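Local atomic coordinates of SusD homolog (Bacteroides thetaiotaomicron, PDB entry 4MRU), a protein that probably binds mucin O-glycans at the bacterial surface, as a SusD-like lipoprotein with a TPR-like, mainly helical fold. Residues I128-V133 and M157-E162; T354-S359 and E369-S374; M459-Y464 and T498-D503. One frame throughout, in Å; residues are numbered along the deposited sequence. Where two conformers were deposited one is given.

In the fold
Three long-range contacts, closed one after another along the chain without nesting or crossing, illustrate how a mainly helical SusD-like fold joins loops and helices separated in sequence. Contact 1 comes first: the loop that leaves helix 104-125 is folded back onto helix 152-173, which follows it. Contact 2 closes the shortest span, pairing helix 348-363 with the short helix 368-371 and the turn that carries the magnesium ligand. Contact 3 joins two loops flanking helices 466-471 and 473-486 near the C-terminal end. Contacts 1 and 3 are neighbours, M157, in one of its two conformers, packing on W501, whereas contact 2 lies across the chain's centre, about 38 Å from contact 1 between centres.

Contact 1. Residues I128-V133 and M157-E162; sequences IPYSKV and MRMFQE
R158 and Y130 meet where a loop of this TPR-like helical fold, bent into a type I turn from Y130 to V133, is laid against helix 152-173. R158 is the first residue of 157-162 to touch the loop. Its CG sits at the edge of the Y130 ring, in plane, 4.0 Å from CE2. The chain bends at chi2 and chi3, and this double bend brings the guanidinium round so that S131 CB lies over one of its faces, 3.9 Å from NH2; the S131 hydroxyl is hydrogen-bonded to D150. One residue on, M159, a selenomethionine, makes a Met-aromatic contact. Its extended chain carries SE obliquely to 5.3 Å from the Y130 ring centroid, while CE packs 3.7 Å from Y130 CE1. A turn of helix after R158, E162 reaches tip to tip toward the tyrosine. E162 OE2 is in a salt bridge with R114, which also makes a cation-pi contact with the Y130 ring; this positive charge would probably favour a charged carboxylate. With CG of Y130 anti to its backbone N (chi1 -169°), the phenol reaches toward the helix surface, and OH donates a very short hydrogen bond of 2.5 Å to E162 OE1.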
loop_
_atom_site.group_PDB
_atom_site.type_symbol
_atom_site.label_atom_id
_atom_site.label_comp_id
_atom_site.label_asym_id
_atom_site.label_seq_id
_atom_site.Cartn_x
_atom_site.Cartn_y
_atom_site.Cartn_z
ATOM N N ILE A 128 -17.485 -1.087 3.179
ATOM C CA ILE A 128 -17.164 -2.252 3.965
ATOM C C ILE A 128 -17.930 -2.199 5.283
ATOM O O ILE A 128 -18.262 -1.117 5.779
ATOM C CB ILE A 128 -15.656 -2.365 4.342
ATOM C CG1 ILE A 128 -15.149 -1.132 5.085
ATOM C CG2 ILE A 128 -14.770 -2.563 3.118
ATOM C CD1 ILE A 128 -13.887 -1.427 5.868
ATOM N N PRO A 129 -18.167 -3.368 5.870
ATOM C CA PRO A 129 -18.603 -3.451 7.261
ATOM C C PRO A 129 -17.527 -2.856 8.153
ATOM O O PRO A 129 -16.372 -3.100 7.931
ATOM C CB PRO A 129 -18.725 -4.947 7.513
ATOM C CG PRO A 129 -18.713 -5.589 6.168
ATOM C CD PRO A 129 -17.943 -4.693 5.272
ATOM N N TYR A 130 -17.919 -1.972 9.050
ATOM C CA TYR A 130 -17.003 -1.297 9.909
ATOM C C TYR A 130 -17.730 -0.893 11.213
ATOM O O TYR A 130 -17.614 -1.590 12.195
ATOM C CB TYR A 130 -16.374 -0.063 9.232
ATOM C CG TYR A 130 -15.199 0.477 10.072
ATOM C CD1 TYR A 130 -14.014 -0.231 10.179
ATOM C CD2 TYR A 130 -15.278 1.697 10.715
ATOM C CE1 TYR A 130 -12.937 0.244 10.942
ATOM C CE2 TYR A 130 -14.211 2.192 11.437
ATOM C CZ TYR A 130 -13.063 1.455 11.578
ATOM O OH TYR A 130 -12.022 1.912 12.324
ATOM N N SER A 131 -18.525 0.177 11.206
ATOM C CA SER A 131 -19.167 0.668 12.446
ATOM C C SER A 131 -20.230 -0.288 13.036
ATOM O O SER A 131 -20.491 -0.257 14.231
ATOM C CB SER A 131 -19.785 2.080 12.245
ATOM O OG SER A 131 -20.899 2.026 11.351
ATOM N N LYS A 132 -20.858 -1.111 12.211
ATOM C CA LYS A 132 -21.969 -1.963 12.681
ATOM C C LYS A 132 -21.565 -3.419 12.834
ATOM O O LYS A 132 -22.416 -4.298 12.894
ATOM C CB LYS A 132 -23.149 -1.852 11.716
ATOM C CG LYS A 132 -23.729 -0.438 11.665
ATOM C CD LYS A 132 -24.582 -0.254 10.436
ATOM C CE LYS A 132 -25.264 1.099 10.440
ATOM N NZ LYS A 132 -26.119 1.211 9.237
ATOM N N VAL A 133 -20.271 -3.697 12.863
ATOM C CA VAL A 133 -19.833 -5.055 13.119
ATOM C C VAL A 133 -20.068 -5.351 14.607
ATOM O O VAL A 133 -19.672 -4.559 15.455
ATOM C CB VAL A 133 -18.371 -5.253 12.722
ATOM C CG1 VAL A 133 -17.918 -6.656 13.086
ATOM C CG2 VAL A 133 -18.209 -5.001 11.217
HETATM N N MSE A 157 -14.576 8.881 7.872
HETATM C CA MSE A 157 -14.888 9.897 8.898
HETATM C C MSE A 157 -14.873 9.257 10.285
HETATM O O MSE A 157 -14.417 9.874 11.265
HETATM C CB MSE A 157 -16.211 10.568 8.584
HETATM C CG MSE A 157 -16.125 11.460 7.323
HETATM SE SE MSE A 157 -14.340 12.159 6.785
HETATM C CE MSE A 157 -14.630 11.483 4.965
ATOM N N ARG A 158 -15.336 8.017 10.395
ATOM C CA ARG A 158 -15.328 7.318 11.655
ATOM C C ARG A 158 -13.898 6.987 12.073
ATOM O O ARG A 158 -13.530 7.179 13.220
ATOM C CB ARG A 158 -16.229 6.058 11.590
ATOM C CG ARG A 158 -16.267 5.246 12.896
ATOM C CD ARG A 158 -16.835 6.024 14.082
ATOM N NE ARG A 158 -18.282 5.980 14.084
ATOM C CZ ARG A 158 -19.005 5.059 14.719
ATOM N NH1 ARG A 158 -18.423 4.102 15.435
ATOM N NH2 ARG A 158 -20.325 5.092 14.639
HETATM N N MSE A 159 -13.060 6.544 11.136
HETATM C CA MSE A 159 -11.645 6.338 11.425
HETATM C C MSE A 159 -10.979 7.609 11.924
HETATM O O MSE A 159 -10.207 7.575 12.888
HETATM C CB MSE A 159 -10.916 5.797 10.157
HETATM C CG MSE A 159 -11.372 4.369 9.863
HETATM SE SE MSE A 159 -10.456 3.799 8.201
HETATM C CE MSE A 159 -10.796 1.921 8.459
ATOM N N PHE A 160 -11.242 8.741 11.286
ATOM C CA PHE A 160 -10.628 9.967 11.743
ATOM C C PHE A 160 -11.059 10.268 13.185
ATOM O O PHE A 160 -10.225 10.658 14.010
ATOM C CB PHE A 160 -10.965 11.164 10.863
ATOM C CG PHE A 160 -10.214 11.197 9.555
ATOM C CD1 PHE A 160 -8.835 11.168 9.522
ATOM C CD2 PHE A 160 -10.903 11.314 8.366
ATOM C CE1 PHE A 160 -8.149 11.235 8.315
ATOM C CE2 PHE A 160 -10.221 11.421 7.152
ATOM C CZ PHE A 160 -8.851 11.368 7.125
ATOM N N GLN A 161 -12.335 10.046 13.488
ATOM C CA GLN A 161 -12.827 10.249 14.844
ATOM C C GLN A 161 -12.138 9.290 15.817
ATOM O O GLN A 161 -11.648 9.699 16.884
ATOM C CB GLN A 161 -14.345 10.089 14.853
ATOM C CG GLN A 161 -15.069 10.367 16.155
ATOM C CD GLN A 161 -16.525 9.922 16.056
ATOM O OE1 GLN A 161 -17.124 9.903 14.963
ATOM N NE2 GLN A 161 -17.082 9.506 17.173
ATOM N N GLU A 162 -11.993 8.036 15.422
ATOM C CA GLU A 162 -11.298 7.058 16.274
ATOM C C GLU A 162 -9.788 7.344 16.450
ATOM O O GLU A 162 -9.239 7.142 17.549
ATOM C CB GLU A 162 -11.514 5.642 15.728
ATOM C CG GLU A 162 -12.976 5.200 15.802
ATOM C CD GLU A 162 -13.260 3.924 15.051
ATOM O OE1 GLU A 162 -12.450 3.555 14.146
ATOM O OE2 GLU A 162 -14.331 3.315 15.328
#

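Contact 2. Residues T354-S359 and E369-S374; sequences TGVKLS and EDYLNS. With MG (magnesium ion), chain C.
V356 meets both Y371 and L372, and its side chain can be followed outward as a small case of how a branched residue of helix 348-363 packs against the segment 369-374. CB already touches the partner, 3.8 Å from L372 CD2. From there the two methyls divide. CG1 stands anti to the backbone N (chi1 173°), which directs it at the tyrosine: it approaches Y371 CD2 obliquely at 3.9 Å, the two side chains crossing at about a right angle. CG2, beside the backbone N, packs 3.8 Å from L372 CD2, so that this one leucine methyl lies against CB and CG2, and at 4.0 Å also against V356 CG1, as the valine and leucine side chains slide past each other in opposite directions. In this TPR-like, mainly helical fold, helix 348-363 is followed after a four-residue link by the short helix 368-371, which packs beside it, and F332 of helix 327-339 adds to the packing on V356. Y371 OH is hydrogen-bonded to Q418 of helix 408-423. Toward solvent the apolar seam gives way to charge. K357 NZ and E369 OE2 are 4.0 Å apart, beyond a salt bridge, but a water accepts from K357 NZ and donates to E369 OE1, bridging the pair. Past L372, the type I turn from Y371 to S374 presents N373, whose OD1 binds the magnesium ion at 2.1 Å. Five waters complete six-fold coordination, and one of them also accepts a hydrogen bond from N373 ND2, 3.0 Å away, so the amide is held by both its ends.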
loop_
_atom_site.group_PDB
_atom_site.type_symbol
_atom_site.label_atom_id
_atom_site.label_comp_id
_atom_site.label_asym_id
_atom_site.label_seq_id
_atom_site.Cartn_x
_atom_site.Cartn_y
_atom_site.Cartn_z
ATOM N N THR A 354 14.171 15.468 0.507
ATOM C CA THR A 354 14.300 14.786 1.782
ATOM C C THR A 354 13.693 13.362 1.746
ATOM O O THR A 354 14.277 12.435 2.269
ATOM C CB THR A 354 13.647 15.636 2.892
ATOM O OG1 THR A 354 14.376 16.845 3.012
ATOM C CG2 THR A 354 13.617 14.898 4.201
ATOM N N GLY A 355 12.587 13.177 1.057
ATOM C CA GLY A 355 11.995 11.865 0.927
ATOM C C GLY A 355 12.910 10.902 0.213
ATOM O O GLY A 355 13.060 9.760 0.624
ATOM N N VAL A 356 13.544 11.366 -0.863
ATOM C CA VAL A 356 14.443 10.517 -1.612
ATOM C C VAL A 356 15.656 10.165 -0.719
ATOM O O VAL A 356 16.103 9.018 -0.652
ATOM C CB VAL A 356 14.911 11.195 -2.913
ATOM C CG1 VAL A 356 15.977 10.358 -3.599
ATOM C CG2 VAL A 356 13.736 11.412 -3.852
ATOM N N LYS A 357 16.222 11.173 -0.097
ATOM C CA LYS A 357 17.386 10.987 0.802
ATOM C C LYS A 357 17.112 9.993 1.946
ATOM O O LYS A 357 17.964 9.150 2.284
ATOM C CB LYS A 357 17.862 12.319 1.344
ATOM C CG LYS A 357 18.623 13.127 0.285
ATOM C CD LYS A 357 19.170 14.451 0.830
ATOM C CE LYS A 357 18.029 15.402 1.141
ATOM N NZ LYS A 357 18.517 16.820 1.249
ATOM N N LEU A 358 15.966 10.140 2.569
ATOM C CA LEU A 358 15.526 9.242 3.617
ATOM C C LEU A 358 15.369 7.821 3.114
ATOM O O LEU A 358 15.717 6.894 3.829
ATOM C CB LEU A 358 14.191 9.699 4.212
ATOM C CG LEU A 358 14.281 10.929 5.096
ATOM C CD1 LEU A 358 12.902 11.499 5.378
ATOM C CD2 LEU A 358 14.994 10.620 6.398
ATOM N N SER A 359 14.792 7.635 1.928
ATOM C CA SER A 359 14.681 6.275 1.387
ATOM C C SER A 359 16.072 5.677 1.125
ATOM O O SER A 359 16.307 4.530 1.432
ATOM C CB SER A 359 13.836 6.251 0.127
ATOM O OG SER A 359 13.876 5.010 -0.515
ATOM N N GLU A 369 22.267 12.534 -3.600
ATOM C CA GLU A 369 22.355 13.926 -4.042
ATOM C C GLU A 369 22.549 13.982 -5.555
ATOM O O GLU A 369 21.883 14.760 -6.187
ATOM C CB GLU A 369 23.463 14.693 -3.298
ATOM C CG GLU A 369 23.162 14.905 -1.798
ATOM C CD GLU A 369 22.277 16.113 -1.462
ATOM O OE1 GLU A 369 21.575 16.634 -2.362
ATOM O OE2 GLU A 369 22.260 16.533 -0.268
ATOM N N ASP A 370 23.453 13.164 -6.131
ATOM C CA ASP A 370 23.576 13.098 -7.597
ATOM C C ASP A 370 22.298 12.553 -8.295
ATOM O O ASP A 370 21.909 13.037 -9.333
ATOM C CB ASP A 370 24.764 12.243 -8.029
ATOM C CG ASP A 370 26.090 12.956 -7.854
ATOM O OD1 ASP A 370 26.092 14.205 -7.778
ATOM O OD2 ASP A 370 27.130 12.264 -7.805
ATOM N N TYR A 371 21.686 11.525 -7.724
ATOM C CA TYR A 371 20.451 10.923 -8.240
ATOM C C TYR A 371 19.338 11.979 -8.363
ATOM O O TYR A 371 18.619 12.045 -9.338
ATOM C CB TYR A 371 20.019 9.778 -7.308
ATOM C CG TYR A 371 18.699 9.087 -7.637
ATOM C CD1 TYR A 371 18.667 7.999 -8.508
ATOM C CD2 TYR A 371 17.521 9.480 -7.047
ATOM C CE1 TYR A 371 17.507 7.344 -8.812
ATOM C CE2 TYR A 371 16.313 8.798 -7.320
ATOM C CZ TYR A 371 16.320 7.722 -8.180
ATOM O OH TYR A 371 15.141 7.059 -8.456
ATOM N N LEU A 372 19.286 12.870 -7.403
ATOM C CA LEU A 372 18.275 13.938 -7.386
ATOM C C LEU A 372 18.413 14.945 -8.530
ATOM O O LEU A 372 17.482 15.680 -8.796
ATOM C CB LEU A 372 18.337 14.678 -6.035
ATOM C CG LEU A 372 17.605 14.014 -4.870
ATOM C CD1 LEU A 372 17.944 14.748 -3.598
ATOM C CD2 LEU A 372 16.129 14.018 -5.135
ATOM N N ASN A 373 19.542 14.963 -9.222
ATOM C CA ASN A 373 19.677 15.779 -10.402
ATOM C C ASN A 373 19.582 15.016 -11.695
ATOM O O ASN A 373 19.928 15.539 -12.758
ATOM C CB ASN A 373 21.016 16.503 -10.341
ATOM C CG ASN A 373 21.027 17.547 -9.251
ATOM O OD1 ASN A 373 20.092 18.300 -9.080
ATOM N ND2 ASN A 373 22.109 17.565 -8.475
ATOM N N SER A 374 19.135 13.765 -11.625
ATOM C CA SER A 374 19.080 12.927 -12.803
ATOM C C SER A 374 18.007 13.420 -13.759
ATOM O O SER A 374 16.893 13.795 -13.338
ATOM C CB SER A 374 18.784 11.464 -12.419
ATOM O OG SER A 374 18.537 10.681 -13.571
HETATM MG MG MG C . 19.421 19.927 -7.838
HETATM O O HOH W 1 19.015 17.773 -1.355
HETATM O O HOH W 2 21.412 20.172 -7.165
HETATM O O HOH W 3 19.690 21.224 -9.551
HETATM O O HOH W 4 17.423 19.609 -8.350
HETATM O O HOH W 5 18.830 21.562 -6.591
HETATM O O HOH W 6 19.094 18.584 -6.252
#

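Contact 3. Residues M459-Y464 and T498-D503; sequences MRRLMY and THVWWD
R460 and D503 supply the charged part of this contact, which shows how irregular loops can be fastened without a sheet. In their salt bridge R460 NH2 lies 2.8 Å from D503 OD2 and uses that oxygen's syn lone pair, while OD2 stands 18° out of the guanidinium plane; weak bonds join NE to OD2 and NH2 to OD1. Among the hydrogen bonds, H499 ND1 donates to D503 O at 2.9 Å, and a water donates to R460 O and D503 OD2 and accepts from V500 N. In the packing, the H499 ring runs beside R460 in the same direction, guanidinium and imidazole planes 30° apart, with CD2 3.8 Å from R460 CG. An alanine in place of R460 would probably leave the D503 carboxylate without its charged mate and the H499 ring without the side chain alongside it. R461 CB rests 3.8 Å from V500 CG1, and R461 CD closes to 3.1 Å from T498 O, a buried carbonyl with no hydrogen-bond partner in the model; the R461 guanidinium forms a salt bridge with D494. Helix 473-486 touches R461 and T498 through L483, helix 152-173 meets V500 and W501, and helix 427-437 packs on W502 and D503.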
loop_
_atom_site.group_PDB
_atom_site.type_symbol
_atom_site.label_atom_id
_atom_site.label_comp_id
_atom_site.label_asym_id
_atom_site.label_seq_id
_atom_site.Cartn_x
_atom_site.Cartn_y
_atom_site.Cartn_z
HETATM N N MSE A 459 -7.363 -1.907 -12.786
HETATM C CA MSE A 459 -8.263 -2.258 -11.681
HETATM C C MSE A 459 -8.448 -1.059 -10.787
HETATM O O MSE A 459 -7.477 -0.450 -10.335
HETATM C CB MSE A 459 -7.756 -3.383 -10.793
HETATM C CG MSE A 459 -7.776 -4.699 -11.497
HETATM SE SE MSE A 459 -9.552 -5.507 -11.603
HETATM C CE MSE A 459 -9.878 -6.616 -9.998
ATOM N N ARG A 460 -9.703 -0.731 -10.512
ATOM C CA ARG A 460 -10.085 0.420 -9.695
ATOM C C ARG A 460 -10.491 0.020 -8.267
ATOM O O ARG A 460 -10.472 0.832 -7.357
ATOM C CB ARG A 460 -11.218 1.166 -10.401
ATOM C CG ARG A 460 -10.919 1.576 -11.839
ATOM C CD ARG A 460 -9.525 2.161 -12.057
ATOM N NE ARG A 460 -9.380 3.454 -11.466
ATOM C CZ ARG A 460 -8.339 4.266 -11.648
ATOM N NH1 ARG A 460 -7.287 3.905 -12.378
ATOM N NH2 ARG A 460 -8.331 5.428 -11.036
ATOM N N ARG A 461 -10.786 -1.263 -8.085
ATOM C CA ARG A 461 -11.100 -1.857 -6.826
ATOM C C ARG A 461 -11.163 -3.373 -7.011
ATOM O O ARG A 461 -11.121 -3.873 -8.132
ATOM C CB ARG A 461 -12.439 -1.350 -6.306
ATOM C CG ARG A 461 -13.610 -1.676 -7.249
ATOM C CD ARG A 461 -14.923 -1.141 -6.730
ATOM N NE ARG A 461 -15.443 -1.842 -5.565
ATOM C CZ ARG A 461 -16.154 -2.978 -5.588
ATOM N NH1 ARG A 461 -16.422 -3.610 -6.725
ATOM N NH2 ARG A 461 -16.598 -3.497 -4.437
ATOM N N LEU A 462 -11.292 -4.106 -5.908
ATOM C CA LEU A 462 -11.596 -5.536 -5.931
ATOM C C LEU A 462 -13.096 -5.774 -5.729
ATOM O O LEU A 462 -13.763 -4.991 -5.059
ATOM C CB LEU A 462 -10.880 -6.314 -4.828
ATOM C CG LEU A 462 -9.511 -6.850 -5.048
ATOM C CD1 LEU A 462 -9.121 -7.801 -3.897
ATOM C CD2 LEU A 462 -9.435 -7.553 -6.399
HETATM N N MSE A 463 -13.563 -6.906 -6.231
HETATM C CA MSE A 463 -14.966 -7.284 -6.163
HETATM C C MSE A 463 -15.226 -8.001 -4.868
HETATM O O MSE A 463 -14.345 -8.654 -4.352
HETATM C CB MSE A 463 -15.346 -8.218 -7.316
HETATM C CG MSE A 463 -15.167 -7.518 -8.653
HETATM SE SE MSE A 463 -13.367 -7.932 -9.366
HETATM C CE MSE A 463 -13.705 -9.778 -9.996
ATOM N N TYR A 464 -16.430 -7.863 -4.327
ATOM C CA TYR A 464 -16.777 -8.526 -3.064
ATOM C C TYR A 464 -16.773 -10.033 -3.237
ATOM O O TYR A 464 -16.991 -10.509 -4.317
ATOM C CB TYR A 464 -18.133 -8.082 -2.569
ATOM C CG TYR A 464 -18.176 -6.591 -2.209
ATOM C CD1 TYR A 464 -17.344 -6.063 -1.234
ATOM C CD2 TYR A 464 -19.078 -5.746 -2.807
ATOM C CE1 TYR A 464 -17.422 -4.717 -0.856
ATOM C CE2 TYR A 464 -19.154 -4.391 -2.469
ATOM C CZ TYR A 464 -18.352 -3.884 -1.487
ATOM O OH TYR A 464 -18.479 -2.545 -1.168
ATOM N N THR A 498 -15.407 -0.101 -11.293
ATOM C CA THR A 498 -16.151 0.920 -10.588
ATOM C C THR A 498 -15.211 1.637 -9.627
ATOM O O THR A 498 -14.468 0.987 -8.916
ATOM C CB THR A 498 -17.334 0.287 -9.846
ATOM O OG1 THR A 498 -18.304 -0.160 -10.806
ATOM C CG2 THR A 498 -18.007 1.283 -8.924
ATOM N N HIS A 499 -15.247 2.973 -9.614
ATOM C CA HIS A 499 -14.364 3.740 -8.738
ATOM C C HIS A 499 -14.900 3.722 -7.306
ATOM O O HIS A 499 -16.109 3.911 -7.070
ATOM C CB HIS A 499 -14.235 5.202 -9.201
ATOM C CG HIS A 499 -13.441 5.392 -10.464
ATOM N ND1 HIS A 499 -12.806 6.576 -10.760
ATOM C CD2 HIS A 499 -13.178 4.558 -11.503
ATOM C CE1 HIS A 499 -12.188 6.464 -11.927
ATOM N NE2 HIS A 499 -12.402 5.257 -12.398
ATOM N N VAL A 500 -13.999 3.605 -6.353
ATOM C CA VAL A 500 -14.334 3.881 -4.955
ATOM C C VAL A 500 -14.511 5.392 -4.770
ATOM O O VAL A 500 -14.034 6.184 -5.590
ATOM C CB VAL A 500 -13.290 3.302 -3.946
ATOM C CG1 VAL A 500 -13.064 1.790 -4.205
ATOM C CG2 VAL A 500 -11.991 4.039 -4.010
ATOM N N TRP A 501 -15.110 5.771 -3.635
ATOM C CA TRP A 501 -15.521 7.167 -3.422
ATOM C C TRP A 501 -14.385 8.186 -3.548
ATOM O O TRP A 501 -14.590 9.232 -4.131
ATOM C CB TRP A 501 -16.224 7.304 -2.055
ATOM C CG TRP A 501 -16.443 8.724 -1.617
ATOM C CD1 TRP A 501 -17.345 9.609 -2.110
ATOM C CD2 TRP A 501 -15.744 9.394 -0.573
ATOM N NE1 TRP A 501 -17.242 10.812 -1.443
ATOM C CE2 TRP A 501 -16.237 10.704 -0.515
ATOM C CE3 TRP A 501 -14.730 9.017 0.312
ATOM C CZ2 TRP A 501 -15.780 11.625 0.422
ATOM C CZ3 TRP A 501 -14.247 9.962 1.227
ATOM C CH2 TRP A 501 -14.796 11.233 1.274
ATOM N N TRP A 502 -13.197 7.923 -3.029
ATOM C CA TRP A 502 -12.141 8.936 -3.120
ATOM C C TRP A 502 -11.482 9.034 -4.518
ATOM O O TRP A 502 -10.702 9.941 -4.726
ATOM C CB TRP A 502 -11.049 8.757 -2.051
ATOM C CG TRP A 502 -10.417 7.373 -1.869
ATOM C CD1 TRP A 502 -10.563 6.578 -0.800
ATOM C CD2 TRP A 502 -9.492 6.701 -2.733
ATOM N NE1 TRP A 502 -9.837 5.444 -0.935
ATOM C CE2 TRP A 502 -9.188 5.482 -2.140
ATOM C CE3 TRP A 502 -8.947 6.992 -3.971
ATOM C CZ2 TRP A 502 -8.330 4.567 -2.707
ATOM C CZ3 TRP A 502 -8.084 6.066 -4.555
ATOM C CH2 TRP A 502 -7.811 4.863 -3.932
ATOM N N ASP A 503 -11.753 8.083 -5.417
ATOM C CA ASP A 503 -11.093 8.012 -6.725
ATOM C C ASP A 503 -11.865 8.871 -7.692
ATOM O O ASP A 503 -12.762 8.392 -8.445
ATOM C CB ASP A 503 -10.988 6.550 -7.186
ATOM C CG ASP A 503 -10.299 6.385 -8.524
ATOM O OD1 ASP A 503 -9.848 7.416 -9.086
ATOM O OD2 ASP A 503 -10.232 5.217 -9.004
HETATM O O HOH W 7 -11.353 3.372 -7.397
#